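Local coordinates for putative signal transduction protein with CBS domains (Kribbella flavida, PDB 4NOC) that is of unknown function but, as a protein with paired CBS domains, may sense a regulatory ligand, possibly an adenosine nucleotide, in signal transduction, at residues E7-Q12 with D109-V114. Sequence-based numbering, arbitrary orientation.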
ATOM      1  N   GLU A   7       7.028  -6.586 -18.731  1.00 31.99           N
ATOM      2  CA  GLU A   7       6.276  -7.826 -18.907  1.00 42.93           C
ATOM      3  C   GLU A   7       6.715  -8.936 -17.949  1.00 39.22           C
ATOM      4  O   GLU A   7       5.887  -9.570 -17.305  1.00 39.62           O
ATOM      5  CB  GLU A   7       6.405  -8.311 -20.351  1.00 50.82           C
ATOM      6  CG  GLU A   7       5.634  -9.580 -20.643  1.00 58.91           C
ATOM      7  CD  GLU A   7       5.568  -9.895 -22.126  1.00 71.90           C
ATOM      8  OE1 GLU A   7       6.354  -9.310 -22.902  1.00 78.59           O
ATOM      9  OE2 GLU A   7       4.728 -10.732 -22.516  1.00 77.79           O
ATOM     10  N   GLN A   8       8.014  -9.178 -17.863  1.00 39.75           N
ATOM     11  CA  GLN A   8       8.523 -10.201 -16.963  1.00 37.43           C
ATOM     12  C   GLN A   8       8.453  -9.765 -15.502  1.00 41.16           C
ATOM     13  O   GLN A   8       8.311 -10.611 -14.625  1.00 41.82           O
ATOM     14  CB  GLN A   8       9.959 -10.553 -17.316  1.00 41.20           C
ATOM     15  CG  GLN A   8      10.120 -11.249 -18.670  1.00 48.85           C
ATOM     16  CD  GLN A   8       9.890 -10.310 -19.846  1.00 53.93           C
ATOM     17  OE1 GLN A   8      10.164  -9.111 -19.760  1.00 56.36           O
ATOM     18  NE2 GLN A   8       9.371 -10.847 -20.940  1.00 53.88           N
HETATM   19  N   MSE A   9       8.555  -8.458 -15.238  1.00 33.88           N
HETATM   20  CA  MSE A   9       8.492  -7.944 -13.865  1.00 35.24           C
HETATM   21  C   MSE A   9       7.096  -8.073 -13.253  1.00 31.29           C
HETATM   22  O   MSE A   9       6.951  -8.300 -12.053  1.00 32.08           O
HETATM   23  CB  MSE A   9       8.921  -6.470 -13.814  1.00 34.72           C
HETATM   24  CG  MSE A   9      10.360  -6.214 -14.258  1.00 35.64           C
HETATM   25 SE   MSE A   9      10.662  -4.315 -14.493  0.77 39.50          SE
HETATM   26  CE  MSE A   9      10.531  -3.770 -12.648  1.00 33.55           C
ATOM     27  N   ALA A  10       6.071  -7.937 -14.088  1.00 30.45           N
ATOM     28  CA  ALA A  10       4.701  -7.849 -13.594  1.00 32.16           C
ATOM     29  C   ALA A  10       4.257  -9.144 -12.947  1.00 34.31           C
ATOM     30  O   ALA A  10       4.710 -10.229 -13.319  1.00 32.56           O
ATOM     31  CB  ALA A  10       3.758  -7.491 -14.718  1.00 32.38           C
ATOM     32  N   GLU A  11       3.356  -9.018 -11.983  1.00 29.77           N
ATOM     33  CA  GLU A  11       2.696 -10.171 -11.393  1.00 34.74           C
ATOM     34  C   GLU A  11       1.193 -10.042 -11.580  1.00 34.41           C
ATOM     35  O   GLU A  11       0.679  -8.935 -11.768  1.00 28.73           O
ATOM     36  CB  GLU A  11       3.051 -10.277  -9.913  1.00 34.38           C
ATOM     37  CG  GLU A  11       4.511 -10.603  -9.713  1.00 36.08           C
ATOM     38  CD  GLU A  11       4.936 -10.472  -8.288  1.00 50.49           C
ATOM     39  OE1 GLU A  11       4.532  -9.476  -7.659  1.00 51.54           O
ATOM     40  OE2 GLU A  11       5.661 -11.365  -7.795  1.00 55.81           O
ATOM     41  N   GLN A  12       0.497 -11.174 -11.541  1.00 36.12           N
ATOM     42  CA  GLN A  12      -0.945 -11.193 -11.703  1.00 36.91           C
ATOM     43  C   GLN A  12      -1.569 -10.434 -10.547  1.00 40.32           C
ATOM     44  O   GLN A  12      -1.141 -10.610  -9.408  1.00 37.40           O
ATOM     45  CB  GLN A  12      -1.451 -12.627 -11.685  1.00 45.51           C
ATOM     46  CG  GLN A  12      -1.093 -13.419 -12.929  1.00 58.57           C
ATOM     47  CD  GLN A  12      -2.170 -13.337 -13.990  1.00 65.35           C
ATOM     48  OE1 GLN A  12      -2.657 -12.253 -14.312  1.00 65.67           O
ATOM     49  NE2 GLN A  12      -2.562 -14.490 -14.528  1.00 70.68           N
ATOM     50  N   ASP A 109       9.219  -1.726 -21.352  1.00 27.94           N
ATOM     51  CA  ASP A 109      10.068  -0.873 -20.527  1.00 26.53           C
ATOM     52  C   ASP A 109      11.148  -1.708 -19.825  1.00 35.47           C
ATOM     53  O   ASP A 109      10.891  -2.850 -19.419  1.00 30.59           O
ATOM     54  CB  ASP A 109       9.246  -0.202 -19.432  1.00 24.66           C
ATOM     55  CG  ASP A 109       8.534   1.030 -19.913  1.00 29.24           C
ATOM     56  OD1 ASP A 109       8.690   1.396 -21.099  1.00 26.89           O
ATOM     57  OD2 ASP A 109       7.840   1.649 -19.080  1.00 28.37           O
ATOM     58  N   THR A 110      12.329  -1.124 -19.628  1.00 34.28           N
ATOM     59  CA  THR A 110      13.396  -1.795 -18.875  1.00 27.85           C
ATOM     60  C   THR A 110      13.184  -1.633 -17.393  1.00 30.22           C
ATOM     61  O   THR A 110      12.357  -0.826 -16.953  1.00 37.58           O
ATOM     62  CB  THR A 110      14.773  -1.225 -19.207  1.00 27.07           C
ATOM     63  OG1 THR A 110      14.817   0.151 -18.804  1.00 28.95           O
ATOM     64  CG2 THR A 110      15.056  -1.342 -20.740  1.00 29.74           C
ATOM     65  N   VAL A 111      13.920  -2.421 -16.623  1.00 26.18           N
ATOM     66  CA  VAL A 111      13.882  -2.341 -15.162  1.00 27.46           C
ATOM     67  C   VAL A 111      14.293  -0.938 -14.693  1.00 26.35           C
ATOM     68  O   VAL A 111      13.696  -0.386 -13.776  1.00 23.26           O
ATOM     69  CB  VAL A 111      14.842  -3.376 -14.532  1.00 30.80           C
ATOM     70  CG1 VAL A 111      14.808  -3.284 -13.035  1.00 31.98           C
ATOM     71  CG2 VAL A 111      14.453  -4.764 -14.953  1.00 36.20           C
ATOM     72  N   LEU A 112      15.314  -0.368 -15.336  1.00 24.67           N
ATOM     73  CA  LEU A 112      15.782   0.974 -14.998  1.00 30.35           C
ATOM     74  C   LEU A 112      14.657   1.984 -15.216  1.00 29.16           C
ATOM     75  O   LEU A 112      14.398   2.819 -14.355  1.00 26.50           O
ATOM     76  CB  LEU A 112      17.014   1.343 -15.834  1.00 33.48           C
ATOM     77  CG  LEU A 112      17.661   2.707 -15.562  1.00 36.27           C
ATOM     78  CD1 LEU A 112      18.019   2.851 -14.106  1.00 26.58           C
ATOM     79  CD2 LEU A 112      18.902   2.916 -16.424  1.00 42.29           C
ATOM     80  N   GLU A 113      13.971   1.884 -16.356  1.00 26.20           N
ATOM     81  CA  GLU A 113      12.863   2.799 -16.640  1.00 23.36           C
ATOM     82  C   GLU A 113      11.766   2.682 -15.601  1.00 26.86           C
ATOM     83  O   GLU A 113      11.278   3.692 -15.080  1.00 28.78           O
ATOM     84  CB  GLU A 113      12.317   2.577 -18.050  1.00 24.30           C
ATOM     85  CG  GLU A 113      13.319   3.018 -19.113  1.00 26.18           C
ATOM     86  CD  GLU A 113      13.032   2.461 -20.497  1.00 32.79           C
ATOM     87  OE1 GLU A 113      12.235   1.508 -20.611  1.00 35.07           O
ATOM     88  OE2 GLU A 113      13.606   2.994 -21.473  1.00 34.37           O
ATOM     89  N   VAL A 114      11.376   1.454 -15.289  1.00 27.63           N
ATOM     90  CA  VAL A 114      10.312   1.255 -14.310  1.00 27.13           C
ATOM     91  C   VAL A 114      10.737   1.801 -12.958  1.00 24.26           C
ATOM     92  O   VAL A 114       9.944   2.435 -12.251  1.00 21.75           O
ATOM     93  CB  VAL A 114       9.904  -0.228 -14.207  1.00 25.06           C
ATOM     94  CG1 VAL A 114       8.926  -0.443 -13.073  1.00 22.27           C
ATOM     95  CG2 VAL A 114       9.268  -0.663 -15.529  1.00 25.09           C
TER
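Met9, the last residue of the short helix 6-9, faces the first turn of helix 111-121 with its CA 7.9 Å from that of Val111, just before the chain leaves helical geometry at Ala10. In this CBS-domain pair, the N-terminal helix 6-9 packs on the second CBS motif, against the start of the helix that follows strand 104-106. From 7-12, only Met9, present as selenomethionine, touches 109-114. With CG anti to the carbonyl carbon (chi1 -62°) the chain extends toward helix 111-121, and a bend at chi3 (68°) turns the methyl to Val114. SE lies obliquely across Val111, 3.8 Å from both its CA and CG2. Ile138, Leu143 and Leu146 also touch Met9, so the buried side chain sits among apolar residues of strand 133-139 and helix 140-147, while its carbonyl oxygen accepts a hydrogen bond from Arg142 NE. The opposing helix begins with a capping box: Glu113 N donates to Thr110 OG1 (3.1 Å), and Thr110 N donates to Glu113 OE1 (2.8 Å), approaching from above the carboxylate plane. These two reciprocal hydrogen bonds close the first turn, which carries Val111 and Val114. Tip to tip, Met9 CE meets Val114 CG1 at 3.7 Å.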